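PDB 5A07: probable mannosyltransferase KTR4 from Saccharomyces cerevisiae, which is a probable mannosyltransferase of the GT-A clan of glycosyltransferases, modelled here with guanosine-5'-diphosphate and a manganese ion. Local coordinates for residues Y243-F248 and F321-L326; K224-W229 and F248-D253; E270-S275 and R358-A363. All coordinates share one frame; numbering follows the deposited sequence.

Contact 1 of 3, residues Y243-F248 and F321-L326; sequences YDVFQF and FEIVDL
Ile323 packs against two consecutive residues of the first turn of helix 245-251, and the meeting is wholly apolar. Its two branches take separate partners. CG2 comes up at the edge of the Phe246 ring, close to the ring plane, with Ile323 CG2 4.0 Å from Phe246 CE1. CG1 turns to the valine, and Ile323 CG1 lies 4.2 Å from Val245 CG1. This division follows from the isoleucine's first torsion (chi1 -52°), which sets CG1 beside the backbone N and CG2 beside the carbonyl carbon. All three residues are buried. The contact lays a helix on one face of the central mixed sheet of a GT-A glycosyltransferase fold, where strand 322-325 runs antiparallel to both 227-230 and 256-262. Trp229 of strand 227-230 touches both Phe246 and Ile323, extending the apolar patch to the next strand.

Polar groups instead fix the start of the helix. Asp244 is its N-cap: Asp244 OD1 accepts from Gln247 N at 2.9 Å, met from above the carboxylate plane, while OD2 is held by the hydroxyl of Tyr136 and the backbone N of Gly101. At the far end of the strand, Asp325 caps helix 326-329 through the backbone N of Asp327.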
loop_
_atom_site.group_PDB
_atom_site.type_symbol
_atom_site.label_atom_id
_atom_site.label_comp_id
_atom_site.label_asym_id
_atom_site.label_seq_id
_atom_site.Cartn_x
_atom_site.Cartn_y
_atom_site.Cartn_z
ATOM N N TYR B 243 -7.219 8.572 -17.993
ATOM C CA TYR B 243 -8.269 7.578 -17.931
ATOM C C TYR B 243 -8.744 7.519 -16.511
ATOM O O TYR B 243 -8.001 7.839 -15.585
ATOM C CB TYR B 243 -7.788 6.193 -18.391
ATOM C CG TYR B 243 -6.621 5.628 -17.602
ATOM C CD1 TYR B 243 -5.347 6.004 -17.892
ATOM C CD2 TYR B 243 -6.846 4.762 -16.539
ATOM C CE1 TYR B 243 -4.280 5.527 -17.167
ATOM C CE2 TYR B 243 -5.811 4.285 -15.811
ATOM C CZ TYR B 243 -4.523 4.657 -16.127
ATOM O OH TYR B 243 -3.479 4.198 -15.420
ATOM N N ASP B 244 -9.983 7.096 -16.343
ATOM C CA ASP B 244 -10.614 6.892 -15.012
ATOM C C ASP B 244 -10.010 5.666 -14.334
ATOM O O ASP B 244 -10.134 4.552 -14.814
ATOM C CB ASP B 244 -12.109 6.744 -15.194
ATOM C CG ASP B 244 -12.890 6.706 -13.891
ATOM O OD1 ASP B 244 -12.480 6.025 -12.922
ATOM O OD2 ASP B 244 -13.926 7.396 -13.810
ATOM N N VAL B 245 -9.294 5.901 -13.244
ATOM C CA VAL B 245 -8.513 4.889 -12.582
ATOM C C VAL B 245 -9.378 3.867 -11.904
ATOM O O VAL B 245 -9.156 2.670 -12.030
ATOM C CB VAL B 245 -7.537 5.549 -11.572
ATOM C CG1 VAL B 245 -6.852 4.553 -10.674
ATOM C CG2 VAL B 245 -6.462 6.303 -12.325
ATOM N N PHE B 246 -10.407 4.323 -11.214
ATOM C CA PHE B 246 -11.365 3.356 -10.621
ATOM C C PHE B 246 -12.051 2.500 -11.673
ATOM O O PHE B 246 -12.227 1.289 -11.477
ATOM C CB PHE B 246 -12.407 4.050 -9.747
ATOM C CG PHE B 246 -11.865 4.826 -8.591
ATOM C CD1 PHE B 246 -10.877 4.339 -7.794
ATOM C CD2 PHE B 246 -12.447 6.011 -8.215
ATOM C CE1 PHE B 246 -10.454 5.018 -6.681
ATOM C CE2 PHE B 246 -11.985 6.715 -7.099
ATOM C CZ PHE B 246 -10.981 6.198 -6.333
ATOM N N GLN B 247 -12.430 3.082 -12.773
ATOM C CA GLN B 247 -13.081 2.287 -13.856
ATOM C C GLN B 247 -12.083 1.322 -14.488
ATOM O O GLN B 247 -12.480 0.250 -14.891
ATOM C CB GLN B 247 -13.754 3.178 -14.950
ATOM C CG GLN B 247 -14.906 4.019 -14.416
ATOM C CD GLN B 247 -16.168 3.226 -14.053
ATOM O OE1 GLN B 247 -16.093 2.106 -13.642
ATOM N NE2 GLN B 247 -17.333 3.850 -14.223
ATOM N N PHE B 248 -10.798 1.709 -14.608
ATOM C CA PHE B 248 -9.794 0.791 -15.052
ATOM C C PHE B 248 -9.699 -0.409 -14.138
ATOM O O PHE B 248 -9.671 -1.575 -14.583
ATOM C CB PHE B 248 -8.436 1.482 -15.188
ATOM C CG PHE B 248 -7.308 0.539 -15.315
ATOM C CD1 PHE B 248 -6.965 0.021 -16.545
ATOM C CD2 PHE B 248 -6.592 0.128 -14.178
ATOM C CE1 PHE B 248 -5.948 -0.922 -16.687
ATOM C CE2 PHE B 248 -5.536 -0.787 -14.300
ATOM C CZ PHE B 248 -5.227 -1.336 -15.554
ATOM N N PHE B 321 0.301 5.613 -0.708
ATOM C CA PHE B 321 -0.554 5.598 -1.912
ATOM C C PHE B 321 -1.157 4.215 -2.025
ATOM O O PHE B 321 -0.444 3.235 -1.900
ATOM C CB PHE B 321 0.305 5.823 -3.166
ATOM C CG PHE B 321 -0.427 5.528 -4.486
ATOM C CD1 PHE B 321 -0.558 4.226 -4.949
ATOM C CD2 PHE B 321 -1.013 6.509 -5.187
ATOM C CE1 PHE B 321 -1.218 3.945 -6.147
ATOM C CE2 PHE B 321 -1.686 6.254 -6.345
ATOM C CZ PHE B 321 -1.805 4.978 -6.836
ATOM N N GLU B 322 -2.463 4.102 -2.182
ATOM C CA GLU B 322 -3.028 2.800 -2.561
ATOM C C GLU B 322 -4.395 3.062 -3.227
ATOM O O GLU B 322 -5.096 4.031 -2.863
ATOM C CB GLU B 322 -3.080 1.824 -1.398
ATOM C CG GLU B 322 -3.856 2.320 -0.195
ATOM C CD GLU B 322 -3.884 1.376 0.993
ATOM O OE1 GLU B 322 -3.536 0.153 0.934
ATOM O OE2 GLU B 322 -4.321 1.868 2.040
ATOM N N ILE B 323 -4.729 2.278 -4.264
ATOM C CA ILE B 323 -6.084 2.271 -4.856
ATOM C C ILE B 323 -6.624 0.907 -4.381
ATOM O O ILE B 323 -6.006 -0.124 -4.653
ATOM C CB ILE B 323 -6.046 2.250 -6.355
ATOM C CG1 ILE B 323 -5.169 3.338 -6.978
ATOM C CG2 ILE B 323 -7.435 2.397 -6.897
ATOM C CD1 ILE B 323 -5.535 4.682 -6.601
ATOM N N VAL B 324 -7.741 0.886 -3.706
ATOM C CA VAL B 324 -8.182 -0.374 -3.108
ATOM C C VAL B 324 -9.681 -0.606 -3.320
ATOM O O VAL B 324 -10.523 0.301 -3.209
ATOM C CB VAL B 324 -7.705 -0.558 -1.646
ATOM C CG1 VAL B 324 -8.084 0.592 -0.799
ATOM C CG2 VAL B 324 -8.234 -1.880 -1.085
ATOM N N ASP B 325 -9.975 -1.842 -3.696
ATOM C CA ASP B 325 -11.314 -2.359 -3.843
ATOM C C ASP B 325 -11.741 -2.800 -2.448
ATOM O O ASP B 325 -11.283 -3.803 -1.909
ATOM C CB ASP B 325 -11.327 -3.511 -4.860
ATOM C CG ASP B 325 -12.739 -4.097 -5.150
ATOM O OD1 ASP B 325 -13.661 -3.857 -4.319
ATOM O OD2 ASP B 325 -12.909 -4.749 -6.228
ATOM N N LEU B 326 -12.618 -2.005 -1.833
ATOM C CA LEU B 326 -13.017 -2.292 -0.468
ATOM C C LEU B 326 -13.778 -3.620 -0.293
ATOM O O LEU B 326 -13.809 -4.125 0.834
ATOM C CB LEU B 326 -13.873 -1.170 0.129
ATOM C CG LEU B 326 -13.245 0.231 0.188
ATOM C CD1 LEU B 326 -14.157 1.216 0.892
ATOM C CD2 LEU B 326 -11.926 0.177 0.892
#

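Contact 2 of 3, residues K224-W229 and F248-D253; sequences KYKYVW and FMNKND
Tyr227 reaches from its strand to the helix and puts its hydroxyl end against Asn250, with ring atom CE1 beside Met249. The tyrosine ring and the asparagine amide stand almost perpendicular, their planes 88° apart, and the two side chains cross at about a right angle. Tyr227 OH lies 3.1 Å from Asn250 OD1 and 3.3 Å from Asn250 CB, so the hydroxyl rests on the root of the asparagine as well as near its amide oxygen. Asn250 has CG anti to its own N (chi1 -167°), which carries the amide past the hydroxyl and on to Lys226, where Asn250 OD1 comes within 3.8 Å of Lys226 CE.

Met249 meets the ring with the base of its side chain: Met249 CB is 3.9 Å from Tyr227 CE1, at an oblique approach. Beyond CB the methionine bends twice and its thioether turns off from the strand segment. Lys226 passes over the tyrosine, its CG 3.8 Å above one face of the Tyr227 ring and offset toward the rim. Its ammonium group has partners elsewhere, in salt bridges to Asp327 and Asp325.

The helix stops just past this contact in a Schellman motif, with Asp253 as the C-prime residue at positive phi. Asn252 ND2 also donates to Phe248 O at 3.0 Å, in the carbonyl plane. Strand 227-230 lies between parallel strand 105-110 and antiparallel strand 322-325, and helix 245-251 packs across this part of the sheet, Met249 also touching Ile323 of strand 322-325.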
loop_
_atom_site.group_PDB
_atom_site.type_symbol
_atom_site.label_atom_id
_atom_site.label_comp_id
_atom_site.label_asym_id
_atom_site.label_seq_id
_atom_site.Cartn_x
_atom_site.Cartn_y
_atom_site.Cartn_z
ATOM N N LYS B 224 -20.880 3.782 1.412
ATOM C CA LYS B 224 -21.396 3.879 0.060
ATOM C C LYS B 224 -20.351 3.698 -1.065
ATOM O O LYS B 224 -20.670 3.874 -2.245
ATOM C CB LYS B 224 -22.088 5.249 -0.105
ATOM C CG LYS B 224 -21.223 6.503 0.151
ATOM C CD LYS B 224 -22.024 7.813 0.010
ATOM C CE LYS B 224 -21.217 9.025 0.417
ATOM N NZ LYS B 224 -20.839 9.101 1.860
ATOM N N TYR B 225 -19.092 3.481 -0.740
ATOM C CA TYR B 225 -18.058 3.388 -1.809
ATOM C C TYR B 225 -17.522 1.952 -1.927
ATOM O O TYR B 225 -17.351 1.284 -0.917
ATOM C CB TYR B 225 -16.911 4.331 -1.518
ATOM C CG TYR B 225 -17.260 5.792 -1.501
ATOM C CD1 TYR B 225 -17.705 6.416 -2.610
ATOM C CD2 TYR B 225 -17.231 6.496 -0.337
ATOM C CE1 TYR B 225 -18.013 7.764 -2.611
ATOM C CE2 TYR B 225 -17.544 7.827 -0.292
ATOM C CZ TYR B 225 -17.924 8.463 -1.436
ATOM O OH TYR B 225 -18.247 9.797 -1.357
ATOM N N LYS B 226 -17.144 1.597 -3.160
ATOM C CA LYS B 226 -16.429 0.379 -3.456
ATOM C C LYS B 226 -14.885 0.593 -3.509
ATOM O O LYS B 226 -14.111 -0.323 -3.169
ATOM C CB LYS B 226 -16.922 -0.175 -4.820
ATOM C CG LYS B 226 -16.223 -1.465 -5.256
ATOM C CD LYS B 226 -16.884 -2.047 -6.472
ATOM C CE LYS B 226 -16.124 -3.215 -7.081
ATOM N NZ LYS B 226 -15.841 -4.311 -6.144
ATOM N N TYR B 227 -14.461 1.806 -3.907
ATOM C CA TYR B 227 -13.017 2.075 -4.130
ATOM C C TYR B 227 -12.582 3.268 -3.337
ATOM O O TYR B 227 -13.366 4.241 -3.231
ATOM C CB TYR B 227 -12.770 2.394 -5.565
ATOM C CG TYR B 227 -12.965 1.250 -6.508
ATOM C CD1 TYR B 227 -12.025 0.216 -6.590
ATOM C CD2 TYR B 227 -14.112 1.144 -7.263
ATOM C CE1 TYR B 227 -12.197 -0.841 -7.429
ATOM C CE2 TYR B 227 -14.277 0.071 -8.122
ATOM C CZ TYR B 227 -13.316 -0.915 -8.223
ATOM O OH TYR B 227 -13.500 -2.030 -9.078
ATOM N N VAL B 228 -11.321 3.240 -2.885
ATOM C CA VAL B 228 -10.714 4.417 -2.288
ATOM C C VAL B 228 -9.386 4.606 -2.990
ATOM O O VAL B 228 -8.712 3.624 -3.368
ATOM C CB VAL B 228 -10.497 4.380 -0.755
ATOM C CG1 VAL B 228 -11.822 4.210 0.054
ATOM C CG2 VAL B 228 -9.547 3.335 -0.387
ATOM N N TRP B 229 -9.025 5.870 -3.180
ATOM C CA TRP B 229 -7.688 6.273 -3.478
ATOM C C TRP B 229 -7.210 6.939 -2.186
ATOM O O TRP B 229 -7.624 8.070 -1.883
ATOM C CB TRP B 229 -7.744 7.239 -4.670
ATOM C CG TRP B 229 -6.428 7.737 -5.183
ATOM C CD1 TRP B 229 -5.321 8.055 -4.446
ATOM C CD2 TRP B 229 -6.117 8.038 -6.546
ATOM N NE1 TRP B 229 -4.285 8.500 -5.294
ATOM C CE2 TRP B 229 -4.758 8.493 -6.585
ATOM C CE3 TRP B 229 -6.844 7.974 -7.735
ATOM C CZ2 TRP B 229 -4.143 8.870 -7.776
ATOM C CZ3 TRP B 229 -6.220 8.267 -8.916
ATOM C CH2 TRP B 229 -4.861 8.714 -8.929
ATOM N N PHE B 248 -10.798 1.709 -14.608
ATOM C CA PHE B 248 -9.794 0.791 -15.052
ATOM C C PHE B 248 -9.699 -0.409 -14.138
ATOM O O PHE B 248 -9.671 -1.575 -14.583
ATOM C CB PHE B 248 -8.436 1.482 -15.188
ATOM C CG PHE B 248 -7.308 0.539 -15.315
ATOM C CD1 PHE B 248 -6.965 0.021 -16.545
ATOM C CD2 PHE B 248 -6.592 0.128 -14.178
ATOM C CE1 PHE B 248 -5.948 -0.922 -16.687
ATOM C CE2 PHE B 248 -5.536 -0.787 -14.300
ATOM C CZ PHE B 248 -5.227 -1.336 -15.554
ATOM N N MET B 249 -9.736 -0.156 -12.843
ATOM C CA MET B 249 -9.654 -1.260 -11.853
ATOM C C MET B 249 -10.848 -2.214 -12.031
ATOM O O MET B 249 -10.712 -3.449 -12.013
ATOM C CB MET B 249 -9.698 -0.748 -10.404
ATOM C CG MET B 249 -8.675 0.268 -9.941
ATOM S SD MET B 249 -7.085 -0.435 -9.946
ATOM C CE MET B 249 -7.140 -1.323 -8.360
ATOM N N ASN B 250 -12.007 -1.629 -12.109
ATOM C CA ASN B 250 -13.223 -2.400 -12.197
ATOM C C ASN B 250 -13.271 -3.207 -13.499
ATOM O O ASN B 250 -13.528 -4.423 -13.483
ATOM C CB ASN B 250 -14.432 -1.463 -12.148
ATOM C CG ASN B 250 -15.696 -2.221 -11.932
ATOM O OD1 ASN B 250 -15.965 -2.700 -10.860
ATOM N ND2 ASN B 250 -16.415 -2.423 -12.992
ATOM N N LYS B 251 -13.036 -2.542 -14.630
ATOM C CA LYS B 251 -13.093 -3.195 -15.896
ATOM C C LYS B 251 -12.025 -4.280 -16.084
ATOM O O LYS B 251 -12.231 -5.180 -16.862
ATOM C CB LYS B 251 -13.016 -2.173 -17.033
ATOM C CG LYS B 251 -13.523 -2.675 -18.335
ATOM C CD LYS B 251 -15.048 -2.926 -18.351
ATOM C CE LYS B 251 -15.463 -3.856 -19.500
ATOM N NZ LYS B 251 -15.085 -3.262 -20.813
ATOM N N ASN B 252 -10.884 -4.204 -15.412
ATOM C CA ASN B 252 -9.826 -5.190 -15.558
ATOM C C ASN B 252 -9.642 -6.106 -14.341
ATOM O O ASN B 252 -8.618 -6.739 -14.183
ATOM C CB ASN B 252 -8.541 -4.469 -15.985
ATOM C CG ASN B 252 -8.703 -3.802 -17.337
ATOM O OD1 ASN B 252 -8.618 -4.456 -18.366
ATOM N ND2 ASN B 252 -9.103 -2.507 -17.356
ATOM N N ASP B 253 -10.641 -6.117 -13.466
ATOM C CA ASP B 253 -10.689 -6.967 -12.276
ATOM C C ASP B 253 -9.482 -6.853 -11.371
ATOM O O ASP B 253 -8.976 -7.830 -10.856
ATOM C CB ASP B 253 -10.983 -8.440 -12.677
ATOM C CG ASP B 253 -12.400 -8.584 -13.294
ATOM O OD1 ASP B 253 -13.326 -7.893 -12.815
ATOM O OD2 ASP B 253 -12.551 -9.327 -14.262
#

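Contact 3 of 3, residues E270-S275 and R358-A363; sequences ETLWTS and RSLALA
Leu360 divides its two methyls between neighbouring residues of helix 272-282. CD2 sits at the six-membered end of the Trp273 indole, at its edge and in the ring plane, with Leu360 CD2 3.6 Å from Trp273 CZ3 and 3.7 Å from Trp273 CE3. CD1 meets Leu272 tip to tip, and Leu360 CD1 is 3.7 Å from Leu272 CG. The leucine and the tryptophan cross at about a right angle. Trp273 holds its CG anti to the backbone N (chi1 178°); although its CB does not point at helix 354-365, the far end of the indole comes back to meet it.

This is helix-to-helix packing inside the GT-A domain, with the first turn of helix 272-282 set against the middle of helix 354-365. Within 358-363, Leu360 alone meets the 270-275 segment. Other helices close in around it: Leu360 also touches Leu296 of helix 293-297 and Tyr337 of helix 332-344, and Leu272 reaches Leu341 of the latter. The indole in addition meets the ring of Tyr312, their planes only about 15° apart.

Thr271 occupies the N-cap position of helix 272-282, but its side chain makes no capping bond; its OG1 is instead hydrogen-bonded to Glu350. The backbone bond from Ser275 N to Thr271 O, at 3.1 Å, closes the opening turn.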
loop_
_atom_site.group_PDB
_atom_site.type_symbol
_atom_site.label_atom_id
_atom_site.label_comp_id
_atom_site.label_asym_id
_atom_site.label_seq_id
_atom_site.Cartn_x
_atom_site.Cartn_y
_atom_site.Cartn_z
ATOM N N GLU B 270 8.273 -8.161 14.640
ATOM C CA GLU B 270 8.929 -9.404 15.087
ATOM C C GLU B 270 8.071 -10.643 14.957
ATOM O O GLU B 270 8.551 -11.675 14.427
ATOM C CB GLU B 270 9.414 -9.258 16.541
ATOM C CG GLU B 270 10.126 -10.509 17.019
ATOM C CD GLU B 270 10.833 -10.309 18.359
ATOM O OE1 GLU B 270 10.369 -9.450 19.124
ATOM O OE2 GLU B 270 11.840 -11.006 18.617
ATOM N N THR B 271 6.826 -10.616 15.391
ATOM C CA THR B 271 5.954 -11.778 15.319
ATOM C C THR B 271 4.788 -11.709 14.360
ATOM O O THR B 271 3.919 -12.550 14.386
ATOM C CB THR B 271 5.366 -12.176 16.716
ATOM O OG1 THR B 271 4.459 -11.158 17.211
ATOM C CG2 THR B 271 6.516 -12.445 17.724
ATOM N N LEU B 272 4.770 -10.780 13.432
ATOM C CA LEU B 272 3.622 -10.695 12.535
ATOM C C LEU B 272 3.517 -11.908 11.549
ATOM O O LEU B 272 2.467 -12.488 11.362
ATOM C CB LEU B 272 3.649 -9.357 11.771
ATOM C CG LEU B 272 2.607 -9.216 10.658
ATOM C CD1 LEU B 272 1.192 -9.295 11.175
ATOM C CD2 LEU B 272 2.876 -7.837 10.008
ATOM N N TRP B 273 4.627 -12.282 10.976
ATOM C CA TRP B 273 4.664 -13.462 10.074
ATOM C C TRP B 273 4.309 -14.755 10.833
ATOM O O TRP B 273 3.505 -15.537 10.390
ATOM C CB TRP B 273 6.096 -13.611 9.480
ATOM C CG TRP B 273 6.232 -14.806 8.585
ATOM C CD1 TRP B 273 6.859 -15.985 8.888
ATOM C CD2 TRP B 273 5.619 -14.986 7.296
ATOM N NE1 TRP B 273 6.693 -16.877 7.854
ATOM C CE2 TRP B 273 5.970 -16.273 6.850
ATOM C CE3 TRP B 273 4.863 -14.158 6.456
ATOM C CZ2 TRP B 273 5.541 -16.784 5.623
ATOM C CZ3 TRP B 273 4.438 -14.644 5.231
ATOM C CH2 TRP B 273 4.804 -15.941 4.798
ATOM N N THR B 274 4.942 -14.992 11.970
ATOM C CA THR B 274 4.697 -16.282 12.701
ATOM C C THR B 274 3.258 -16.357 13.114
ATOM O O THR B 274 2.620 -17.382 12.949
ATOM C CB THR B 274 5.679 -16.481 13.877
ATOM O OG1 THR B 274 5.699 -15.324 14.704
ATOM C CG2 THR B 274 7.090 -16.571 13.345
ATOM N N SER B 275 2.677 -15.238 13.553
ATOM C CA SER B 275 1.244 -15.243 13.852
ATOM C C SER B 275 0.391 -15.449 12.624
ATOM O O SER B 275 -0.652 -16.107 12.657
ATOM C CB SER B 275 0.793 -13.943 14.545
ATOM O OG SER B 275 1.567 -13.704 15.682
ATOM N N ARG B 358 -1.734 -5.169 5.377
ATOM C CA ARG B 358 -2.506 -5.189 4.110
ATOM C C ARG B 358 -1.835 -6.104 3.075
ATOM O O ARG B 358 -2.524 -6.854 2.352
ATOM C CB ARG B 358 -2.586 -3.739 3.536
ATOM C CG ARG B 358 -3.307 -3.618 2.217
ATOM C CD ARG B 358 -4.691 -3.090 2.409
ATOM N NE ARG B 358 -4.674 -1.667 2.779
ATOM C CZ ARG B 358 -5.134 -1.174 3.926
ATOM N NH1 ARG B 358 -5.702 -1.988 4.848
ATOM N NH2 ARG B 358 -5.088 0.131 4.129
ATOM N N SER B 359 -0.512 -6.020 3.007
ATOM C CA SER B 359 0.287 -6.704 1.969
ATOM C C SER B 359 0.288 -8.237 2.189
ATOM O O SER B 359 0.147 -8.986 1.231
ATOM C CB SER B 359 1.733 -6.208 1.953
ATOM O OG SER B 359 1.777 -4.829 1.630
ATOM N N LEU B 360 0.328 -8.665 3.443
ATOM C CA LEU B 360 0.241 -10.130 3.737
ATOM C C LEU B 360 -1.088 -10.705 3.346
ATOM O O LEU B 360 -1.184 -11.746 2.703
ATOM C CB LEU B 360 0.520 -10.417 5.239
ATOM C CG LEU B 360 1.954 -10.257 5.584
ATOM C CD1 LEU B 360 2.149 -10.169 7.100
ATOM C CD2 LEU B 360 2.779 -11.419 5.084
ATOM N N ALA B 361 -2.149 -9.961 3.656
ATOM C CA ALA B 361 -3.470 -10.369 3.278
ATOM C C ALA B 361 -3.630 -10.443 1.758
ATOM O O ALA B 361 -4.220 -11.403 1.237
ATOM C CB ALA B 361 -4.515 -9.465 3.845
ATOM N N LEU B 362 -3.184 -9.401 1.064
ATOM C CA LEU B 362 -3.291 -9.413 -0.392
ATOM C C LEU B 362 -2.480 -10.601 -1.003
ATOM O O LEU B 362 -2.890 -11.233 -1.930
ATOM C CB LEU B 362 -2.793 -8.075 -0.936
ATOM C CG LEU B 362 -3.743 -6.913 -0.778
ATOM C CD1 LEU B 362 -2.931 -5.623 -0.997
ATOM C CD2 LEU B 362 -4.882 -6.996 -1.779
ATOM N N ALA B 363 -1.288 -10.831 -0.506
ATOM C CA ALA B 363 -0.419 -11.834 -1.102
ATOM C C ALA B 363 -0.938 -13.278 -0.813
ATOM O O ALA B 363 -0.772 -14.177 -1.638
ATOM C CB ALA B 363 0.975 -11.671 -0.546
#

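Contacts 1 and 2 are two parts of one helix-on-sheet layer, their centres 5 Å apart. They share Phe248 and helix 245-251, and they use neighbouring strands, 322-325 and 227-230, of the mixed sheet. Along the chain their segments alternate, as do those of contacts 1 and 3, whereas contact 2 closes before contact 3 opens. Contact 3 lies about 23 Å from contact 1, centre to centre, on the other side of the chain's centre, among helices. Even so, a salt bridge from Glu322 OE2 to Arg358 NH2 (2.8 Å) connects strand 322-325 to helix 354-365, tying the sheet of contact 1 to the helical packing of contact 3.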